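Local coordinates for protein macrophomate synthase intermolecular Diels-Alderase (Macrophoma commelinae, PDB 1IZC) that belongs to the HpcH/HpaI aldolase and citrate lyase family of TIM-barrel enzymes and holds a magnesium ion together with pyruvic acid, at residues L97-V102 against G120-H125; E138-P143 against V178-Q183; E185-V190 against G210-D215. The protein carries 1 engineered substitution. All blocks are in the same frame, centred on the assembly; numbering follows the deposited sequence.

Contact 1 of 3, residues L97-V102 against G120-H125; sequences LVIVRV and GIVIPH. With PYR (pyruvic acid), chain C.
G120 begins the parallel pairing of strands 97-101 and 120-123, donating its N-H to V98 O (3.2 Å) and receiving that of V100 on its own O (2.8 Å), so that it straddles I99. The CG2 branch of I99 stands over G120 O. I121 turns to the other face of the sheet, the one that carries V100. Its CG2 touches V102 CG2 at 3.9 Å, the two side chains crossing at about a right angle, while chi2 of -68° bends CD1 round towards V100. V122 returns to the face of I99 and R101, and its backbone straddles R101: its N bonds V100 O at 2.9 Å, and its O accepts from V102 N. Its CG2 meets I99 CG2 at 3.7 Å, and its CB lies against R101 CB. P124 closes the contact with its ring, CD lying 2.9 Å from V102 O, a short contact, and CB reaching R101 CD. Beyond CD the arginine bends, chi3 of 71° turning NE, and at the edge of the guanidinium NH1 gives a 2.6 Å hydrogen bond to O3 of pyruvic acid. A salt bridge from NH2 to D70 also holds this group. In the barrel the pair forms a beta-alpha-beta unit with helix 107-116. Strand 66-70 flanks 97-101, and strand 179-184 flanks 120-123; W68, I181 and Q183 pack on V122, while I85 of helix 78-91 covers V98 and V100.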
loop_
_atom_site.group_PDB
_atom_site.type_symbol
_atom_site.label_atom_id
_atom_site.label_comp_id
_atom_site.label_asym_id
_atom_site.label_seq_id
_atom_site.Cartn_x
_atom_site.Cartn_y
_atom_site.Cartn_z
ATOM N N LEU A 97 2.476 -24.752 8.913
ATOM C CA LEU A 97 2.953 -24.910 7.544
ATOM C C LEU A 97 2.020 -24.103 6.640
ATOM O O LEU A 97 0.877 -23.831 7.010
ATOM C CB LEU A 97 2.920 -26.383 7.156
ATOM C CG LEU A 97 3.809 -27.218 8.076
ATOM C CD1 LEU A 97 3.704 -28.677 7.682
ATOM C CD2 LEU A 97 5.256 -26.718 7.988
ATOM N N VAL A 98 2.494 -23.724 5.457
ATOM C CA VAL A 98 1.656 -22.942 4.563
ATOM C C VAL A 98 1.324 -23.684 3.284
ATOM O O VAL A 98 2.213 -24.209 2.610
ATOM C CB VAL A 98 2.329 -21.596 4.180
ATOM C CG1 VAL A 98 1.445 -20.838 3.195
ATOM C CG2 VAL A 98 2.582 -20.766 5.421
ATOM N N ILE A 99 0.033 -23.744 2.975
ATOM C CA ILE A 99 -0.456 -24.387 1.754
ATOM C C ILE A 99 -1.118 -23.269 0.965
ATOM O O ILE A 99 -1.862 -22.448 1.533
ATOM C CB ILE A 99 -1.490 -25.480 2.076
ATOM C CG1 ILE A 99 -0.810 -26.590 2.885
ATOM C CG2 ILE A 99 -2.090 -26.043 0.781
ATOM C CD1 ILE A 99 -1.796 -27.535 3.585
ATOM N N VAL A 100 -0.855 -23.221 -0.335
ATOM C CA VAL A 100 -1.419 -22.163 -1.144
ATOM C C VAL A 100 -2.162 -22.729 -2.328
ATOM O O VAL A 100 -1.628 -23.573 -3.049
ATOM C CB VAL A 100 -0.315 -21.212 -1.695
ATOM C CG1 VAL A 100 -0.954 -20.130 -2.574
ATOM C CG2 VAL A 100 0.441 -20.571 -0.547
ATOM N N ARG A 101 -3.412 -22.313 -2.494
ATOM C CA ARG A 101 -4.143 -22.738 -3.681
ATOM C C ARG A 101 -3.914 -21.612 -4.671
ATOM O O ARG A 101 -4.289 -20.460 -4.431
ATOM C CB ARG A 101 -5.642 -22.894 -3.466
ATOM C CG ARG A 101 -6.287 -23.013 -4.840
ATOM C CD ARG A 101 -7.678 -23.440 -4.809
ATOM N NE ARG A 101 -8.580 -22.419 -4.293
ATOM C CZ ARG A 101 -9.867 -22.662 -4.118
ATOM N NH1 ARG A 101 -10.337 -23.865 -4.421
ATOM N NH2 ARG A 101 -10.676 -21.730 -3.630
ATOM N N VAL A 102 -3.301 -21.948 -5.793
ATOM C CA VAL A 102 -2.958 -20.967 -6.793
ATOM C C VAL A 102 -3.898 -20.951 -7.979
ATOM O O VAL A 102 -4.664 -21.881 -8.177
ATOM C CB VAL A 102 -1.537 -21.244 -7.344
ATOM C CG1 VAL A 102 -0.516 -21.187 -6.214
ATOM C CG2 VAL A 102 -1.499 -22.627 -8.012
ATOM N N GLY A 120 3.033 -26.428 0.450
ATOM C CA GLY A 120 2.069 -27.174 -0.341
ATOM C C GLY A 120 1.373 -26.280 -1.354
ATOM O O GLY A 120 1.073 -25.111 -1.081
ATOM N N ILE A 121 1.126 -26.827 -2.537
ATOM C CA ILE A 121 0.439 -26.099 -3.590
ATOM C C ILE A 121 -0.783 -26.917 -4.002
ATOM O O ILE A 121 -0.665 -28.101 -4.327
ATOM C CB ILE A 121 1.348 -25.904 -4.829
ATOM C CG1 ILE A 121 2.588 -25.081 -4.462
ATOM C CG2 ILE A 121 0.571 -25.257 -5.960
ATOM C CD1 ILE A 121 2.315 -23.604 -4.094
ATOM N N VAL A 122 -1.952 -26.285 -3.965
ATOM C CA VAL A 122 -3.188 -26.932 -4.389
ATOM C C VAL A 122 -3.503 -26.388 -5.783
ATOM O O VAL A 122 -3.537 -25.171 -6.006
ATOM C CB VAL A 122 -4.359 -26.627 -3.420
ATOM C CG1 VAL A 122 -5.674 -27.168 -4.012
ATOM C CG2 VAL A 122 -4.077 -27.259 -2.054
ATOM N N ILE A 123 -3.718 -27.301 -6.725
ATOM C CA ILE A 123 -3.984 -26.938 -8.116
ATOM C C ILE A 123 -5.469 -27.078 -8.396
ATOM O O ILE A 123 -6.017 -28.180 -8.335
ATOM C CB ILE A 123 -3.235 -27.891 -9.075
ATOM C CG1 ILE A 123 -1.740 -27.892 -8.747
ATOM C CG2 ILE A 123 -3.481 -27.457 -10.532
ATOM C CD1 ILE A 123 -1.016 -29.104 -9.326
ATOM N N PRO A 124 -6.148 -25.963 -8.702
ATOM C CA PRO A 124 -7.579 -26.103 -8.965
ATOM C C PRO A 124 -7.946 -26.662 -10.338
ATOM O O PRO A 124 -7.152 -26.636 -11.281
ATOM C CB PRO A 124 -8.113 -24.684 -8.756
ATOM C CG PRO A 124 -6.972 -23.809 -9.191
ATOM C CD PRO A 124 -5.712 -24.554 -8.730
ATOM N N HIS A 125 -9.159 -27.204 -10.406
ATOM C CA HIS A 125 -9.741 -27.719 -11.638
ATOM C C HIS A 125 -8.874 -28.708 -12.403
ATOM O O HIS A 125 -8.798 -28.637 -13.621
ATOM C CB HIS A 125 -10.079 -26.537 -12.553
ATOM C CG HIS A 125 -10.661 -25.367 -11.820
ATOM N ND1 HIS A 125 -11.932 -25.380 -11.285
ATOM C CD2 HIS A 125 -10.107 -24.187 -11.445
ATOM C CE1 HIS A 125 -12.132 -24.263 -10.605
ATOM N NE2 HIS A 125 -11.040 -23.522 -10.686
HETATM C C PYR C . -14.951 -25.665 -4.600
HETATM O O PYR C . -15.143 -25.331 -5.785
HETATM O OXT PYR C . -15.821 -26.178 -3.854
HETATM C CA PYR C . -13.542 -25.390 -4.136
HETATM O O3 PYR C . -12.663 -24.878 -4.849
HETATM C CB PYR C . -13.276 -25.791 -2.743
#

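Contact 2 of 3, residues E138-P143 against V178-Q183; sequences EMYYGP and VCIIPQ. With PYR (pyruvic acid), chain C.
Where helix 129-139 of the TIM barrel ends, M139 and Y140 pack over V178, just before strand 179-184, and I180 within it. Y140, the first residue past the helix, sends its hydroxyl across: OH donates to V178 O at 2.7 Å. The donor sits well above the plane of that carbonyl, with a C=O...O angle of only 114°, and the same oxygen also accepts from R29. The carbonyl oxygen and I180 CD1 both lie in the plane of the tyrosine ring, at its edge. M139 comes in beside the ring. Its SD rests 3.5 Å from I180 CD1, and the bend at chi3 (64°) turns CE towards V178 CG1 (3.6 Å) and C179 O (3.4 Å). At the far end of the strand Q183 joins the ligand pocket, its NE2 3.0 Å from O3 of pyruvic acid. Around the contact, L110 and L114 of helix 107-116 pack on M139, as does I121 of the adjoining strand 120-123, while helix 28-37 places R29 against Y140 and both L28 and L32 against C179.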
loop_
_atom_site.group_PDB
_atom_site.type_symbol
_atom_site.label_atom_id
_atom_site.label_comp_id
_atom_site.label_asym_id
_atom_site.label_seq_id
_atom_site.Cartn_x
_atom_site.Cartn_y
_atom_site.Cartn_z
ATOM N N GLU A 138 7.335 -26.741 -12.813
ATOM C CA GLU A 138 7.567 -25.421 -12.233
ATOM C C GLU A 138 7.819 -25.402 -10.729
ATOM O O GLU A 138 8.373 -24.432 -10.201
ATOM C CB GLU A 138 6.378 -24.505 -12.537
ATOM C CG GLU A 138 6.156 -24.220 -14.018
ATOM C CD GLU A 138 7.375 -23.595 -14.672
ATOM O OE1 GLU A 138 7.948 -22.650 -14.084
ATOM O OE2 GLU A 138 7.759 -24.045 -15.773
ATOM N N MET A 139 7.421 -26.467 -10.044
ATOM C CA MET A 139 7.545 -26.537 -8.590
ATOM C C MET A 139 8.823 -27.114 -8.022
ATOM O O MET A 139 9.189 -26.843 -6.875
ATOM C CB MET A 139 6.382 -27.340 -8.021
ATOM C CG MET A 139 5.060 -26.600 -8.008
ATOM S SD MET A 139 3.698 -27.614 -7.408
ATOM C CE MET A 139 4.239 -27.915 -5.676
ATOM N N TYR A 140 9.504 -27.925 -8.812
ATOM C CA TYR A 140 10.700 -28.567 -8.313
ATOM C C TYR A 140 11.907 -28.302 -9.176
ATOM O O TYR A 140 11.794 -28.160 -10.395
ATOM C CB TYR A 140 10.463 -30.081 -8.199
ATOM C CG TYR A 140 9.302 -30.447 -7.292
ATOM C CD1 TYR A 140 8.013 -30.613 -7.803
ATOM C CD2 TYR A 140 9.492 -30.594 -5.917
ATOM C CE1 TYR A 140 6.934 -30.915 -6.963
ATOM C CE2 TYR A 140 8.424 -30.889 -5.068
ATOM C CZ TYR A 140 7.148 -31.050 -5.596
ATOM O OH TYR A 140 6.101 -31.336 -4.741
ATOM N N TYR A 141 13.063 -28.227 -8.529
ATOM C CA TYR A 141 14.319 -28.010 -9.234
ATOM C C TYR A 141 14.748 -29.293 -9.931
ATOM O O TYR A 141 14.294 -30.380 -9.583
ATOM C CB TYR A 141 15.418 -27.629 -8.242
ATOM C CG TYR A 141 15.147 -26.348 -7.502
ATOM C CD1 TYR A 141 15.191 -25.127 -8.161
ATOM C CD2 TYR A 141 14.862 -26.358 -6.139
ATOM C CE1 TYR A 141 14.962 -23.937 -7.484
ATOM C CE2 TYR A 141 14.630 -25.174 -5.452
ATOM C CZ TYR A 141 14.684 -23.975 -6.128
ATOM O OH TYR A 141 14.483 -22.809 -5.440
ATOM N N GLY A 142 15.613 -29.155 -10.924
ATOM C CA GLY A 142 16.124 -30.334 -11.596
ATOM C C GLY A 142 16.824 -31.156 -10.528
ATOM O O GLY A 142 17.328 -30.601 -9.547
ATOM N N PRO A 143 16.913 -32.482 -10.693
ATOM C CA PRO A 143 16.414 -33.286 -11.811
ATOM C C PRO A 143 14.909 -33.559 -11.855
ATOM O O PRO A 143 14.419 -34.143 -12.813
ATOM C CB PRO A 143 17.216 -34.578 -11.672
ATOM C CG PRO A 143 17.318 -34.723 -10.180
ATOM C CD PRO A 143 17.640 -33.319 -9.717
ATOM N N VAL A 178 8.326 -29.767 -0.182
ATOM C CA VAL A 178 7.171 -29.269 -0.930
ATOM C C VAL A 178 6.243 -30.327 -1.515
ATOM O O VAL A 178 6.700 -31.307 -2.114
ATOM C CB VAL A 178 7.645 -28.312 -2.047
ATOM C CG1 VAL A 178 6.452 -27.824 -2.870
ATOM C CG2 VAL A 178 8.380 -27.116 -1.419
ATOM N N CYS A 179 4.941 -30.092 -1.359
ATOM C CA CYS A 179 3.900 -31.019 -1.818
ATOM C C CYS A 179 2.967 -30.462 -2.887
ATOM O O CYS A 179 2.706 -29.249 -2.936
ATOM C CB CYS A 179 3.043 -31.458 -0.631
ATOM S SG CYS A 179 3.962 -32.235 0.719
ATOM N N ILE A 180 2.463 -31.366 -3.732
ATOM C CA ILE A 180 1.524 -31.025 -4.797
ATOM C C ILE A 180 0.196 -31.723 -4.496
ATOM O O ILE A 180 0.152 -32.939 -4.255
ATOM C CB ILE A 180 2.012 -31.481 -6.198
ATOM C CG1 ILE A 180 3.330 -30.822 -6.550
ATOM C CG2 ILE A 180 0.995 -31.073 -7.251
ATOM C CD1 ILE A 180 3.760 -31.073 -8.001
ATOM N N ILE A 181 -0.880 -30.940 -4.504
ATOM C CA ILE A 181 -2.218 -31.424 -4.217
ATOM C C ILE A 181 -3.218 -31.030 -5.311
ATOM O O ILE A 181 -3.670 -29.881 -5.369
ATOM C CB ILE A 181 -2.734 -30.851 -2.866
ATOM C CG1 ILE A 181 -1.793 -31.260 -1.731
ATOM C CG2 ILE A 181 -4.146 -31.369 -2.550
ATOM C CD1 ILE A 181 -0.765 -30.191 -1.380
ATOM N N PRO A 182 -3.565 -31.974 -6.196
ATOM C CA PRO A 182 -4.529 -31.649 -7.255
ATOM C C PRO A 182 -5.906 -31.501 -6.632
ATOM O O PRO A 182 -6.232 -32.216 -5.686
ATOM C CB PRO A 182 -4.499 -32.884 -8.154
ATOM C CG PRO A 182 -3.124 -33.460 -7.929
ATOM C CD PRO A 182 -2.946 -33.291 -6.431
ATOM N N GLN A 183 -6.711 -30.583 -7.157
ATOM C CA GLN A 183 -8.068 -30.423 -6.667
ATOM C C GLN A 183 -9.003 -30.877 -7.789
ATOM O O GLN A 183 -8.903 -30.412 -8.929
ATOM C CB GLN A 183 -8.335 -28.969 -6.273
ATOM C CG GLN A 183 -9.757 -28.730 -5.860
ATOM C CD GLN A 183 -9.949 -27.387 -5.199
ATOM O OE1 GLN A 183 -9.205 -26.437 -5.459
ATOM N NE2 GLN A 183 -10.960 -27.295 -4.350
HETATM C C PYR C . -14.951 -25.665 -4.600
HETATM O O PYR C . -15.143 -25.331 -5.785
HETATM O OXT PYR C . -15.821 -26.178 -3.854
HETATM C CA PYR C . -13.542 -25.390 -4.136
HETATM O O3 PYR C . -12.663 -24.878 -4.849
HETATM C CB PYR C . -13.276 -25.791 -2.743
#

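Contact 3 of 3, residues E185-V190 against G210-D215; sequences ESVKGV and GDYMID. With MG (magnesium ion), chain B; PYR (pyruvic acid), chain C.
E185 lies alongside D211, the two side chains pointing the same way with their carboxylate planes 61° apart. E185 OE1 and D211 OD2 approach to 3.1 Å because both bind the magnesium ion, each at 2.1 Å. For E185 this means a CG placed between backbone N and carbonyl carbon (chi1 51°), from which the chain runs out extended. Pyruvic acid chelates the metal through O and O3, and two waters bring the ligands to six. One of these waters donates to E185 OE2 at 2.7 Å; that oxygen also accepts from H125 N, which helps fix the carboxylate. D211 is steadied from a neighbouring subunit, by F149 N on OD1 and S148 OG on OD2. The start of helix 209-215 faces the ligand: G210 N donates to OXT at 3.0 Å, and D211 N to O of the same carboxylate. One turn further on, D215 reaches the start of helix 187-191, where its OD2 uses the anti lone pair to accept V187 N (2.7 Å, 171° at the hydrogen). A water that takes the N-H of K188 donates to this same OD2. S186 is the N-cap, its OG accepting G189 N at 3.0 Å and also hydrogen-bonding E127 OE2. Y212 brings its CE1 to V190 CG2 at 3.7 Å, the side chains crossing at about a right angle, and S186 O lies in the ring plane at its edge. The chemistry implied is a metal site built from both segments: each carboxylate gives one oxygen to magnesium, the chelate, with the amides of G210 and D211, probably sets the orientation of pyruvic acid, and the N-terminal end of helix 209-215 probably favours a negative charge on the ligand's carboxylate.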
loop_
_atom_site.group_PDB
_atom_site.type_symbol
_atom_site.label_atom_id
_atom_site.label_comp_id
_atom_site.label_asym_id
_atom_site.label_seq_id
_atom_site.Cartn_x
_atom_site.Cartn_y
_atom_site.Cartn_z
ATOM N N GLU A 185 -12.672 -30.989 -9.177
ATOM C CA GLU A 185 -13.904 -30.236 -8.989
ATOM C C GLU A 185 -14.721 -30.041 -10.250
ATOM O O GLU A 185 -15.353 -29.001 -10.452
ATOM C CB GLU A 185 -13.573 -28.891 -8.359
ATOM C CG GLU A 185 -12.488 -28.115 -9.064
ATOM C CD GLU A 185 -12.094 -26.887 -8.272
ATOM O OE1 GLU A 185 -12.930 -26.457 -7.466
ATOM O OE2 GLU A 185 -10.978 -26.357 -8.446
ATOM N N SER A 186 -14.708 -31.053 -11.101
ATOM C CA SER A 186 -15.485 -31.000 -12.328
ATOM C C SER A 186 -15.874 -32.418 -12.705
ATOM O O SER A 186 -15.280 -33.381 -12.218
ATOM C CB SER A 186 -14.683 -30.373 -13.467
ATOM O OG SER A 186 -13.565 -31.169 -13.817
ATOM N N VAL A 187 -16.869 -32.539 -13.575
ATOM C CA VAL A 187 -17.313 -33.855 -14.024
ATOM C C VAL A 187 -16.165 -34.589 -14.711
ATOM O O VAL A 187 -15.938 -35.778 -14.459
ATOM C CB VAL A 187 -18.514 -33.730 -14.990
ATOM C CG1 VAL A 187 -18.819 -35.080 -15.633
ATOM C CG2 VAL A 187 -19.730 -33.229 -14.226
ATOM N N LYS A 188 -15.434 -33.896 -15.576
ATOM C CA LYS A 188 -14.313 -34.531 -16.264
ATOM C C LYS A 188 -13.215 -34.918 -15.274
ATOM O O LYS A 188 -12.526 -35.924 -15.463
ATOM C CB LYS A 188 -13.741 -33.599 -17.336
ATOM C CG LYS A 188 -14.628 -33.463 -18.565
ATOM C CD LYS A 188 -13.913 -32.699 -19.676
ATOM C CE LYS A 188 -14.732 -32.701 -20.963
ATOM N NZ LYS A 188 -14.067 -31.938 -22.061
ATOM N N GLY A 189 -13.047 -34.116 -14.223
ATOM C CA GLY A 189 -12.030 -34.423 -13.228
ATOM C C GLY A 189 -12.360 -35.720 -12.503
ATOM O O GLY A 189 -11.500 -36.577 -12.289
ATOM N N VAL A 190 -13.620 -35.858 -12.120
ATOM C CA VAL A 190 -14.078 -37.054 -11.433
ATOM C C VAL A 190 -13.964 -38.259 -12.367
ATOM O O VAL A 190 -13.549 -39.344 -11.958
ATOM C CB VAL A 190 -15.537 -36.867 -10.962
ATOM C CG1 VAL A 190 -16.142 -38.212 -10.536
ATOM C CG2 VAL A 190 -15.568 -35.888 -9.789
ATOM N N GLY A 210 -18.458 -27.388 -4.407
ATOM C CA GLY A 210 -19.199 -26.317 -5.051
ATOM C C GLY A 210 -19.040 -26.294 -6.555
ATOM O O GLY A 210 -20.031 -26.365 -7.293
ATOM N N ASP A 211 -17.799 -26.182 -7.022
ATOM C CA ASP A 211 -17.575 -26.162 -8.456
ATOM C C ASP A 211 -18.058 -27.459 -9.087
ATOM O O ASP A 211 -18.605 -27.439 -10.183
ATOM C CB ASP A 211 -16.101 -25.922 -8.787
ATOM C CG ASP A 211 -15.745 -24.438 -8.786
ATOM O OD1 ASP A 211 -16.601 -23.619 -9.178
ATOM O OD2 ASP A 211 -14.614 -24.087 -8.410
ATOM N N TYR A 212 -17.871 -28.584 -8.401
ATOM C CA TYR A 212 -18.329 -29.852 -8.968
ATOM C C TYR A 212 -19.841 -29.829 -9.179
ATOM O O TYR A 212 -20.332 -30.146 -10.267
ATOM C CB TYR A 212 -17.981 -31.031 -8.057
ATOM C CG TYR A 212 -18.647 -32.309 -8.530
ATOM C CD1 TYR A 212 -18.152 -33.014 -9.631
ATOM C CD2 TYR A 212 -19.832 -32.745 -7.945
ATOM C CE1 TYR A 212 -18.835 -34.130 -10.144
ATOM C CE2 TYR A 212 -20.524 -33.853 -8.445
ATOM C CZ TYR A 212 -20.023 -34.534 -9.542
ATOM O OH TYR A 212 -20.739 -35.601 -10.057
ATOM N N MET A 213 -20.577 -29.459 -8.137
ATOM C CA MET A 213 -22.028 -29.420 -8.234
ATOM C C MET A 213 -22.511 -28.513 -9.360
ATOM O O MET A 213 -23.438 -28.858 -10.086
ATOM C CB MET A 213 -22.632 -28.987 -6.902
ATOM C CG MET A 213 -22.451 -30.035 -5.814
ATOM S SD MET A 213 -23.313 -29.632 -4.298
ATOM C CE MET A 213 -22.068 -28.655 -3.415
ATOM N N ILE A 214 -21.878 -27.360 -9.526
ATOM C CA ILE A 214 -22.290 -26.466 -10.599
ATOM C C ILE A 214 -22.039 -27.133 -11.946
ATOM O O ILE A 214 -22.899 -27.133 -12.827
ATOM C CB ILE A 214 -21.510 -25.128 -10.526
ATOM C CG1 ILE A 214 -21.890 -24.392 -9.239
ATOM C CG2 ILE A 214 -21.804 -24.272 -11.755
ATOM C CD1 ILE A 214 -21.092 -23.114 -8.992
ATOM N N ASP A 215 -20.864 -27.733 -12.094
ATOM C CA ASP A 215 -20.496 -28.367 -13.339
ATOM C C ASP A 215 -21.374 -29.573 -13.641
ATOM O O ASP A 215 -21.628 -29.877 -14.800
ATOM C CB ASP A 215 -19.025 -28.789 -13.296
ATOM C CG ASP A 215 -18.496 -29.205 -14.656
ATOM O OD1 ASP A 215 -18.620 -28.417 -15.624
ATOM O OD2 ASP A 215 -17.946 -30.321 -14.764
HETATM MG MG MG B . -13.366 -24.548 -6.754
HETATM C C PYR C . -14.951 -25.665 -4.600
HETATM O O PYR C . -15.143 -25.331 -5.785
HETATM O OXT PYR C . -15.821 -26.178 -3.854
HETATM C CA PYR C . -13.542 -25.390 -4.136
HETATM O O3 PYR C . -12.663 -24.878 -4.849
HETATM C CB PYR C . -13.276 -25.791 -2.743
HETATM O O HOH W 1 -11.439 -23.864 -7.540
HETATM O O HOH W 2 -16.415 -31.357 -16.713
HETATM O O HOH W 3 -13.970 -22.531 -5.905
#

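How the contacts relate
All three contacts meet at pyruvic acid: contact 1 supplies R101, contact 2 Q183, and contact 3 the magnesium ligands with the amides of G210 and D211. Contacts 1 and 2, their centres about 10 Å apart, share the barrel sheet. I121 O and I181 N (2.9 Å) and I123 O and Q183 N (2.8 Å) probably hydrogen-bond between the neighbouring strands, and Q183 OE1 accepts from R101 NH1. Contact 3 lies about 18 Å from contact 1, centre to centre, yet H125 N reaches E185 OE2 at 2.8 Å, tying the end of 120-125 to the metal site. Contacts 2 and 3, about 23 Å apart by centres, are joined through the chain, where strand 179-184 leads into helix 187-191.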